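Local coordinates for protein muconate lactonizing enzyme (Corynebacterium glutamicum, PDB 3I4K) that belongs to the enolase superfamily, joining an N-terminal domain of the mandelate racemase and muconate lactonizing enzyme family to a barrel domain that holds a magnesium ion, at residues Leu170-Gly175 and Thr181-Glu186; Ala203-Arg208 and His212-Leu217; Glu88-Met93 and Gly281-Lys286. All coordinates share one frame; numbering follows the deposited sequence.

Interaction 1: Leu170-Gly175 and Thr181-Glu186; sequences LKMGAG and TRRVAE
The guanidinium of Arg183 has Lys171 O and Met172 CA at its edge, both in its plane. Over one face lies Val184 CG2, 3.9 Å above the plane and shifted toward the rim. The contact joins strand 167-171 to helix 177-189 inside a beta-alpha-beta unit of the TIM-barrel-like domain. Arg183 NH2 donates to Lys171 O at 3.0 Å, with an N-H...O angle of 154°. NH2 lies in the carbonyl plane, and the oxygen lies close to the guanidinium plane. The Arg183 chain runs extended and then bends at chi3 (67°), which brings the guanidinium back to the end of the strand. NH2 also forms a salt bridge with Asp180 OD1, and NH1 bonds to Leu147 O. Several partners therefore fix the rotation of the group.

The rest of the contact is apolar. Leu170 CD1 reaches Val184 CG1 at 4.0 Å, and the two side chains run antiparallel where they pass. The Lys171 side chain leaves the backbone away from the helix; its nearest atom is about 7 Å from the magnesium ion. Asp200, a ligand of that metal, shares backbone bonds with Leu170 and Met172. Met172 is a selenomethionine, and its SE lies 3.8 Å from Val184 CG2. A bend at chi3 (73°) turns its methyl toward the helix, where CE sits 3.6 Å from Val184 CG2 and 3.9 Å from Thr181 N.

Interaction 2: Ala203-Arg208 and His212-Leu217; sequences ARWDRR and HYLPIL
Trp205 lays the outer end of its six-membered ring against the CB of Tyr213. CH2 is 3.7 Å from Tyr213 CB, and CZ3 is 3.8 Å from the same carbon. The two rings lie obliquely, with centroids 6.0 Å apart and planes at 57°. Trp205 CZ3 also meets Leu214 CD2 at 3.9 Å. Thr181 of helix 177-189 touches both Trp205 and Tyr213.

The contact folds the loop after strand 196-200 onto the helix it leads into, within one beta-alpha-beta unit of the barrel. Asp206 is the N-cap of helix 207-219. The helix kinks at Pro215 and Ile216: the proline N has no hydrogen, and Ile216 N bonds to Tyr213 O instead of the turn before. One turn earlier, His212 N bonds to Arg208 O at 3.1 Å, and the N-H...O angle of 137° is clearly bent.

On the exposed side of the helix, the Arg208 and His212 side chains run alongside each other. A bend at chi3 (66°) sets Arg208 NH1 4.0 Å from His212 CB. The imidazole in turn lies by Tyr213, with His212 ND1 3.4 Å above the centre of the phenol ring.

Interaction 3: Glu88-Met93 and Gly281-Lys286; sequences ELAGIM and GLLESK
Apolar contacts carry this meeting of helices 89-99 and 282-294, and all of them run through one methyl group. Leu283 CD1 touches Ala90 CA at 3.8 Å and Ala90 CB at 4.1 Å. It also reaches Met93 CG at 4.0 Å and Leu89 CD1 at 4.1 Å. Leu89, Ala90 and Met93 thus gather round the Leu283 end near the start of helix 89-99. With CG anti to its carbonyl carbon (chi1 -60°), Leu283 carries CD1 across to the other helix. The Leu89 side chain runs antiparallel to it, while that of Met93 lies roughly square to it. Met93, a selenomethionine, starts toward the contact but turns off through bends at chi2 and chi3. The axes of the short helical segments come within 11.5 Å at their closest and are nearly perpendicular, at 88°. The buried patch is small.

No hydrogen bond crosses between the segments. Polar contacts instead shape the start of helix 282-294. Gly281, its N-cap, accepts at its O from Ser285 OG (2.7 Å) and from Ser285 N (3.1 Å). These donors come from opposite faces of the carbonyl plane.

The contact joins the N-terminal domain to the barrel domain near the dimer interface: Leu89 packs on Gly131 of the second subunit, and Ala90 on Val134 of that same neighbouring chain. Helix 104-121 touches both sides, with His115 against Leu89 and Leu282, and on the barrel side Phe317 of helix 308-320 packs on Leu282, Ser285 and Lys286.

In the fold
Interactions 1 and 2 are neighbours, with centres about 11 Å apart. They follow each other along the chain in consecutive beta-alpha units of the barrel and share strand 196-200 between them. They also touch directly: Met172 SE lies 3.7 Å from Leu217 CD1. Helices 177-189 and 207-219 are thus packed side by side on the barrel wall. Interaction 3 lies on the opposite side of the chain's centre, about 38 Å from interaction 1 and about 37 Å from interaction 2, centre to centre. Its segments bracket the other two in sequence. Two contacts thus lie within the barrel, and the third joins a later barrel helix to the N-terminal domain.

Interaction 1: Leu170-Gly175 and Thr181-Glu186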
loop_
_atom_site.group_PDB
_atom_site.type_symbol
_atom_site.label_atom_id
_atom_site.label_comp_id
_atom_site.label_asym_id
_atom_site.label_seq_id
_atom_site.Cartn_x
_atom_site.Cartn_y
_atom_site.Cartn_z
ATOM N N LEU A 170 3.805 29.109 -6.620
ATOM C CA LEU A 170 3.478 30.042 -7.700
ATOM C C LEU A 170 3.341 29.358 -9.062
ATOM O O LEU A 170 4.320 28.836 -9.608
ATOM C CB LEU A 170 4.567 31.110 -7.805
ATOM C CG LEU A 170 4.852 31.931 -6.548
ATOM C CD1 LEU A 170 6.152 32.693 -6.700
ATOM C CD2 LEU A 170 3.696 32.872 -6.313
ATOM N N LYS A 171 2.133 29.366 -9.615
ATOM C CA LYS A 171 1.904 28.762 -10.919
ATOM C C LYS A 171 2.568 29.651 -11.977
ATOM O O LYS A 171 2.623 30.867 -11.820
ATOM C CB LYS A 171 0.397 28.630 -11.189
ATOM C CG LYS A 171 -0.298 27.521 -10.381
ATOM C CD LYS A 171 -1.826 27.611 -10.457
ATOM C CE LYS A 171 -2.531 26.339 -9.959
ATOM N NZ LYS A 171 -2.334 25.977 -8.522
HETATM N N MSE A 172 3.090 29.035 -13.032
HETATM C CA MSE A 172 3.752 29.750 -14.121
HETATM C C MSE A 172 3.357 29.084 -15.429
HETATM O O MSE A 172 2.590 28.130 -15.438
HETATM C CB MSE A 172 5.272 29.651 -14.002
HETATM C CG MSE A 172 5.871 30.078 -12.683
HETATM SE SE MSE A 172 7.814 29.852 -12.733
HETATM C CE MSE A 172 8.262 31.342 -13.906
ATOM N N GLY A 173 3.902 29.577 -16.535
ATOM C CA GLY A 173 3.604 28.958 -17.813
ATOM C C GLY A 173 2.811 29.792 -18.789
ATOM O O GLY A 173 2.613 29.380 -19.935
ATOM N N ALA A 174 2.348 30.955 -18.342
ATOM C CA ALA A 174 1.577 31.844 -19.205
ATOM C C ALA A 174 2.486 32.902 -19.813
ATOM O O ALA A 174 3.286 33.534 -19.114
ATOM C CB ALA A 174 0.447 32.512 -18.413
ATOM N N GLY A 175 2.374 33.072 -21.124
ATOM C CA GLY A 175 3.167 34.077 -21.803
ATOM C C GLY A 175 4.655 33.812 -21.879
ATOM O O GLY A 175 5.122 32.696 -21.637
ATOM N N THR A 181 9.715 34.469 -15.704
ATOM C CA THR A 181 10.836 34.235 -14.797
ATOM C C THR A 181 11.098 35.479 -13.949
ATOM O O THR A 181 11.269 35.396 -12.726
ATOM C CB THR A 181 12.121 33.894 -15.595
ATOM O OG1 THR A 181 11.975 32.610 -16.216
ATOM C CG2 THR A 181 13.343 33.881 -14.688
ATOM N N ARG A 182 11.131 36.629 -14.616
ATOM C CA ARG A 182 11.380 37.906 -13.960
ATOM C C ARG A 182 10.331 38.139 -12.875
ATOM O O ARG A 182 10.655 38.539 -11.759
ATOM C CB ARG A 182 11.330 39.027 -15.004
ATOM C CG ARG A 182 12.311 40.173 -14.775
ATOM C CD ARG A 182 13.141 40.413 -16.036
ATOM N NE ARG A 182 12.296 40.464 -17.230
ATOM C CZ ARG A 182 12.693 40.092 -18.445
ATOM N NH1 ARG A 182 13.928 39.644 -18.633
ATOM N NH2 ARG A 182 11.845 40.145 -19.469
ATOM N N ARG A 183 9.078 37.866 -13.218
ATOM C CA ARG A 183 7.948 38.020 -12.315
ATOM C C ARG A 183 8.164 37.237 -11.023
ATOM O O ARG A 183 8.015 37.779 -9.921
ATOM C CB ARG A 183 6.673 37.528 -13.005
ATOM C CG ARG A 183 5.418 37.609 -12.163
ATOM C CD ARG A 183 4.211 37.084 -12.937
ATOM N NE ARG A 183 4.296 35.650 -13.215
ATOM C CZ ARG A 183 3.772 34.703 -12.438
ATOM N NH1 ARG A 183 3.122 35.033 -11.327
ATOM N NH2 ARG A 183 3.886 33.421 -12.778
ATOM N N VAL A 184 8.520 35.962 -11.165
ATOM C CA VAL A 184 8.744 35.089 -10.015
ATOM C C VAL A 184 10.035 35.421 -9.265
ATOM O O VAL A 184 10.049 35.446 -8.034
ATOM C CB VAL A 184 8.764 33.597 -10.451
ATOM C CG1 VAL A 184 9.169 32.711 -9.287
ATOM C CG2 VAL A 184 7.381 33.191 -10.953
ATOM N N ALA A 185 11.116 35.676 -9.997
ATOM C CA ALA A 185 12.378 36.004 -9.351
ATOM C C ALA A 185 12.193 37.237 -8.476
ATOM O O ALA A 185 12.630 37.265 -7.324
ATOM C CB ALA A 185 13.459 36.257 -10.395
ATOM N N GLU A 186 11.536 38.257 -9.031
ATOM C CA GLU A 186 11.296 39.508 -8.315
ATOM C C GLU A 186 10.422 39.292 -7.094
ATOM O O GLU A 186 10.640 39.896 -6.044
ATOM C CB GLU A 186 10.647 40.546 -9.247
ATOM C CG GLU A 186 11.637 41.236 -10.192
ATOM C CD GLU A 186 10.973 42.217 -11.161
ATOM O OE1 GLU A 186 10.156 43.053 -10.711
ATOM O OE2 GLU A 186 11.280 42.159 -12.374
#

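Interaction 2: Ala203-Arg208 and His212-Leu217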
loop_
_atom_site.group_PDB
_atom_site.type_symbol
_atom_site.label_atom_id
_atom_site.label_comp_id
_atom_site.label_asym_id
_atom_site.label_seq_id
_atom_site.Cartn_x
_atom_site.Cartn_y
_atom_site.Cartn_z
ATOM N N ALA A 203 3.866 21.386 -16.791
ATOM C CA ALA A 203 4.459 20.803 -17.988
ATOM C C ALA A 203 4.392 21.669 -19.235
ATOM O O ALA A 203 4.555 21.152 -20.336
ATOM C CB ALA A 203 3.803 19.452 -18.282
ATOM N N ARG A 204 4.175 22.970 -19.077
ATOM C CA ARG A 204 4.070 23.842 -20.246
ATOM C C ARG A 204 5.341 24.553 -20.732
ATOM O O ARG A 204 5.275 25.444 -21.577
ATOM C CB ARG A 204 2.917 24.842 -20.047
ATOM C CG ARG A 204 1.535 24.158 -19.997
ATOM C CD ARG A 204 1.421 23.114 -21.100
ATOM N NE ARG A 204 0.057 22.736 -21.476
ATOM C CZ ARG A 204 -0.773 21.997 -20.743
ATOM N NH1 ARG A 204 -0.403 21.536 -19.554
ATOM N NH2 ARG A 204 -1.972 21.692 -21.226
ATOM N N TRP A 205 6.497 24.171 -20.208
ATOM C CA TRP A 205 7.761 24.736 -20.693
ATOM C C TRP A 205 8.467 23.566 -21.355
ATOM O O TRP A 205 8.330 22.433 -20.885
ATOM C CB TRP A 205 8.645 25.238 -19.546
ATOM C CG TRP A 205 8.507 26.692 -19.243
ATOM C CD1 TRP A 205 7.507 27.541 -19.665
ATOM C CD2 TRP A 205 9.376 27.473 -18.424
ATOM N NE1 TRP A 205 7.710 28.798 -19.149
ATOM C CE2 TRP A 205 8.850 28.785 -18.385
ATOM C CE3 TRP A 205 10.550 27.194 -17.714
ATOM C CZ2 TRP A 205 9.460 29.812 -17.662
ATOM C CZ3 TRP A 205 11.155 28.214 -16.996
ATOM C CH2 TRP A 205 10.608 29.508 -16.975
ATOM N N ASP A 206 9.200 23.811 -22.441
ATOM C CA ASP A 206 9.925 22.713 -23.060
ATOM C C ASP A 206 11.240 22.554 -22.314
ATOM O O ASP A 206 11.606 23.406 -21.503
ATOM C CB ASP A 206 10.150 22.923 -24.579
ATOM C CG ASP A 206 10.941 24.186 -24.921
ATOM O OD1 ASP A 206 11.693 24.705 -24.081
ATOM O OD2 ASP A 206 10.821 24.648 -26.077
ATOM N N ARG A 207 11.936 21.451 -22.558
ATOM C CA ARG A 207 13.194 21.187 -21.882
ATOM C C ARG A 207 14.192 22.320 -22.010
ATOM O O ARG A 207 14.746 22.770 -21.011
ATOM C CB ARG A 207 13.817 19.896 -22.419
ATOM C CG ARG A 207 15.221 19.629 -21.920
ATOM C CD ARG A 207 15.897 18.576 -22.798
ATOM N NE ARG A 207 17.326 18.443 -22.519
ATOM C CZ ARG A 207 17.808 17.626 -21.592
ATOM N NH1 ARG A 207 16.968 16.892 -20.883
ATOM N NH2 ARG A 207 19.113 17.523 -21.383
ATOM N N ARG A 208 14.432 22.795 -23.231
ATOM C CA ARG A 208 15.406 23.867 -23.407
ATOM C C ARG A 208 15.064 25.105 -22.596
ATOM O O ARG A 208 15.933 25.706 -21.963
ATOM C CB ARG A 208 15.548 24.261 -24.876
ATOM C CG ARG A 208 16.744 25.173 -25.123
ATOM C CD ARG A 208 16.510 26.102 -26.307
ATOM N NE ARG A 208 15.437 27.060 -26.055
ATOM C CZ ARG A 208 15.569 28.183 -25.352
ATOM N NH1 ARG A 208 16.740 28.512 -24.819
ATOM N NH2 ARG A 208 14.519 28.981 -25.180
ATOM N N HIS A 212 17.225 26.693 -19.325
ATOM C CA HIS A 212 17.777 28.031 -19.476
ATOM C C HIS A 212 17.358 28.993 -18.361
ATOM O O HIS A 212 18.193 29.679 -17.785
ATOM C CB HIS A 212 17.377 28.599 -20.844
ATOM C CG HIS A 212 17.950 29.951 -21.133
ATOM N ND1 HIS A 212 17.470 31.105 -20.550
ATOM C CD2 HIS A 212 18.970 30.331 -21.937
ATOM C CE1 HIS A 212 18.169 32.138 -20.983
ATOM N NE2 HIS A 212 19.087 31.696 -21.826
ATOM N N TYR A 213 16.073 29.018 -18.029
ATOM C CA TYR A 213 15.581 29.957 -17.018
ATOM C C TYR A 213 15.521 29.499 -15.561
ATOM O O TYR A 213 15.761 30.301 -14.660
ATOM C CB TYR A 213 14.201 30.468 -17.440
ATOM C CG TYR A 213 14.222 31.256 -18.735
ATOM C CD1 TYR A 213 14.556 32.613 -18.751
ATOM C CD2 TYR A 213 13.941 30.634 -19.950
ATOM C CE1 TYR A 213 14.610 33.329 -19.954
ATOM C CE2 TYR A 213 13.993 31.336 -21.149
ATOM C CZ TYR A 213 14.328 32.682 -21.144
ATOM O OH TYR A 213 14.374 33.359 -22.339
ATOM N N LEU A 214 15.199 28.229 -15.317
ATOM C CA LEU A 214 15.110 27.753 -13.941
ATOM C C LEU A 214 16.337 28.111 -13.102
ATOM O O LEU A 214 16.206 28.375 -11.913
ATOM C CB LEU A 214 14.846 26.242 -13.900
ATOM C CG LEU A 214 13.475 25.789 -14.436
ATOM C CD1 LEU A 214 13.301 24.283 -14.226
ATOM C CD2 LEU A 214 12.366 26.554 -13.722
ATOM N N PRO A 215 17.543 28.130 -13.704
ATOM C CA PRO A 215 18.723 28.482 -12.902
ATOM C C PRO A 215 18.542 29.868 -12.263
ATOM O O PRO A 215 18.962 30.100 -11.128
ATOM C CB PRO A 215 19.853 28.467 -13.926
ATOM C CG PRO A 215 19.411 27.411 -14.893
ATOM C CD PRO A 215 17.941 27.740 -15.068
ATOM N N ILE A 216 17.910 30.782 -13.003
ATOM C CA ILE A 216 17.659 32.129 -12.510
ATOM C C ILE A 216 16.747 32.085 -11.289
ATOM O O ILE A 216 16.953 32.820 -10.322
ATOM C CB ILE A 216 17.012 33.012 -13.598
ATOM C CG1 ILE A 216 17.972 33.150 -14.779
ATOM C CG2 ILE A 216 16.685 34.400 -13.034
ATOM C CD1 ILE A 216 17.327 33.736 -16.021
ATOM N N LEU A 217 15.737 31.224 -11.333
ATOM C CA LEU A 217 14.823 31.083 -10.206
ATOM C C LEU A 217 15.504 30.431 -9.012
ATOM O O LEU A 217 15.165 30.722 -7.864
ATOM C CB LEU A 217 13.593 30.263 -10.599
ATOM C CG LEU A 217 12.689 30.903 -11.655
ATOM C CD1 LEU A 217 11.423 30.082 -11.805
ATOM C CD2 LEU A 217 12.336 32.325 -11.240
#

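Interaction 3: Glu88-Met93 and Gly281-Lys286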
loop_
_atom_site.group_PDB
_atom_site.type_symbol
_atom_site.label_atom_id
_atom_site.label_comp_id
_atom_site.label_asym_id
_atom_site.label_seq_id
_atom_site.Cartn_x
_atom_site.Cartn_y
_atom_site.Cartn_z
ATOM N N GLU A 88 -16.814 -4.975 -0.476
ATOM C CA GLU A 88 -16.072 -5.685 -1.520
ATOM C C GLU A 88 -15.220 -4.650 -2.250
ATOM O O GLU A 88 -14.711 -4.903 -3.339
ATOM C CB GLU A 88 -17.022 -6.322 -2.532
ATOM C CG GLU A 88 -17.713 -7.578 -2.066
ATOM C CD GLU A 88 -18.678 -8.106 -3.104
ATOM O OE1 GLU A 88 -18.240 -8.424 -4.229
ATOM O OE2 GLU A 88 -19.883 -8.199 -2.791
ATOM N N LEU A 89 -15.098 -3.482 -1.637
ATOM C CA LEU A 89 -14.351 -2.360 -2.180
ATOM C C LEU A 89 -13.173 -2.774 -3.076
ATOM O O LEU A 89 -13.226 -2.593 -4.300
ATOM C CB LEU A 89 -13.879 -1.476 -1.014
ATOM C CG LEU A 89 -13.163 -0.131 -1.195
ATOM C CD1 LEU A 89 -13.040 0.266 -2.657
ATOM C CD2 LEU A 89 -13.922 0.908 -0.405
ATOM N N ALA A 90 -12.129 -3.342 -2.481
ATOM C CA ALA A 90 -10.955 -3.752 -3.253
ATOM C C ALA A 90 -11.275 -4.611 -4.475
ATOM O O ALA A 90 -10.689 -4.417 -5.539
ATOM C CB ALA A 90 -9.963 -4.478 -2.354
ATOM N N GLY A 91 -12.198 -5.557 -4.331
ATOM C CA GLY A 91 -12.547 -6.414 -5.453
ATOM C C GLY A 91 -13.262 -5.667 -6.566
ATOM O O GLY A 91 -13.064 -5.943 -7.752
ATOM N N ILE A 92 -14.102 -4.712 -6.183
ATOM C CA ILE A 92 -14.844 -3.928 -7.156
ATOM C C ILE A 92 -13.875 -3.054 -7.943
ATOM O O ILE A 92 -13.950 -2.991 -9.172
ATOM C CB ILE A 92 -15.913 -3.067 -6.449
ATOM C CG1 ILE A 92 -16.958 -3.990 -5.805
ATOM C CG2 ILE A 92 -16.563 -2.116 -7.438
ATOM C CD1 ILE A 92 -17.966 -3.278 -4.946
HETATM N N MSE A 93 -12.951 -2.397 -7.241
HETATM C CA MSE A 93 -11.968 -1.548 -7.910
HETATM C C MSE A 93 -11.197 -2.372 -8.933
HETATM O O MSE A 93 -10.896 -1.899 -10.026
HETATM C CB MSE A 93 -11.003 -0.928 -6.893
HETATM C CG MSE A 93 -11.663 0.052 -5.935
HETATM SE SE MSE A 93 -12.587 1.510 -6.846
HETATM C CE MSE A 93 -14.314 0.665 -7.106
ATOM N N GLY A 281 -8.189 6.906 -6.641
ATOM C CA GLY A 281 -8.697 6.360 -5.394
ATOM C C GLY A 281 -7.755 6.332 -4.209
ATOM O O GLY A 281 -6.554 6.606 -4.322
ATOM N N LEU A 282 -8.311 5.983 -3.057
ATOM C CA LEU A 282 -7.530 5.895 -1.837
ATOM C C LEU A 282 -6.664 4.622 -1.852
ATOM O O LEU A 282 -5.574 4.605 -1.289
ATOM C CB LEU A 282 -8.464 5.903 -0.622
ATOM C CG LEU A 282 -9.216 7.222 -0.413
ATOM C CD1 LEU A 282 -10.458 6.985 0.435
ATOM C CD2 LEU A 282 -8.283 8.243 0.255
ATOM N N LEU A 283 -7.141 3.562 -2.498
ATOM C CA LEU A 283 -6.351 2.335 -2.556
ATOM C C LEU A 283 -5.102 2.592 -3.408
ATOM O O LEU A 283 -3.986 2.311 -2.977
ATOM C CB LEU A 283 -7.161 1.165 -3.150
ATOM C CG LEU A 283 -8.442 0.727 -2.421
ATOM C CD1 LEU A 283 -8.990 -0.539 -3.069
ATOM C CD2 LEU A 283 -8.167 0.478 -0.948
ATOM N N GLU A 284 -5.293 3.136 -4.606
ATOM C CA GLU A 284 -4.171 3.433 -5.491
ATOM C C GLU A 284 -3.200 4.394 -4.838
ATOM O O GLU A 284 -1.987 4.220 -4.950
ATOM C CB GLU A 284 -4.660 4.016 -6.816
ATOM C CG GLU A 284 -5.344 2.990 -7.705
ATOM C CD GLU A 284 -4.450 1.794 -8.001
ATOM O OE1 GLU A 284 -3.365 1.995 -8.583
ATOM O OE2 GLU A 284 -4.823 0.655 -7.657
ATOM N N SER A 285 -3.733 5.399 -4.147
ATOM C CA SER A 285 -2.907 6.382 -3.460
ATOM C C SER A 285 -1.974 5.714 -2.438
ATOM O O SER A 285 -0.850 6.175 -2.227
ATOM C CB SER A 285 -3.784 7.418 -2.756
ATOM O OG SER A 285 -4.474 8.239 -3.687
ATOM N N LYS A 286 -2.444 4.660 -1.774
ATOM C CA LYS A 286 -1.590 3.954 -0.807
ATOM C C LYS A 286 -0.403 3.330 -1.538
ATOM O O LYS A 286 0.713 3.270 -1.010
ATOM C CB LYS A 286 -2.358 2.833 -0.093
ATOM C CG LYS A 286 -3.188 3.274 1.100
ATOM C CD LYS A 286 -2.326 3.911 2.184
ATOM C CE LYS A 286 -3.135 4.175 3.437
ATOM N NZ LYS A 286 -2.286 4.800 4.485
#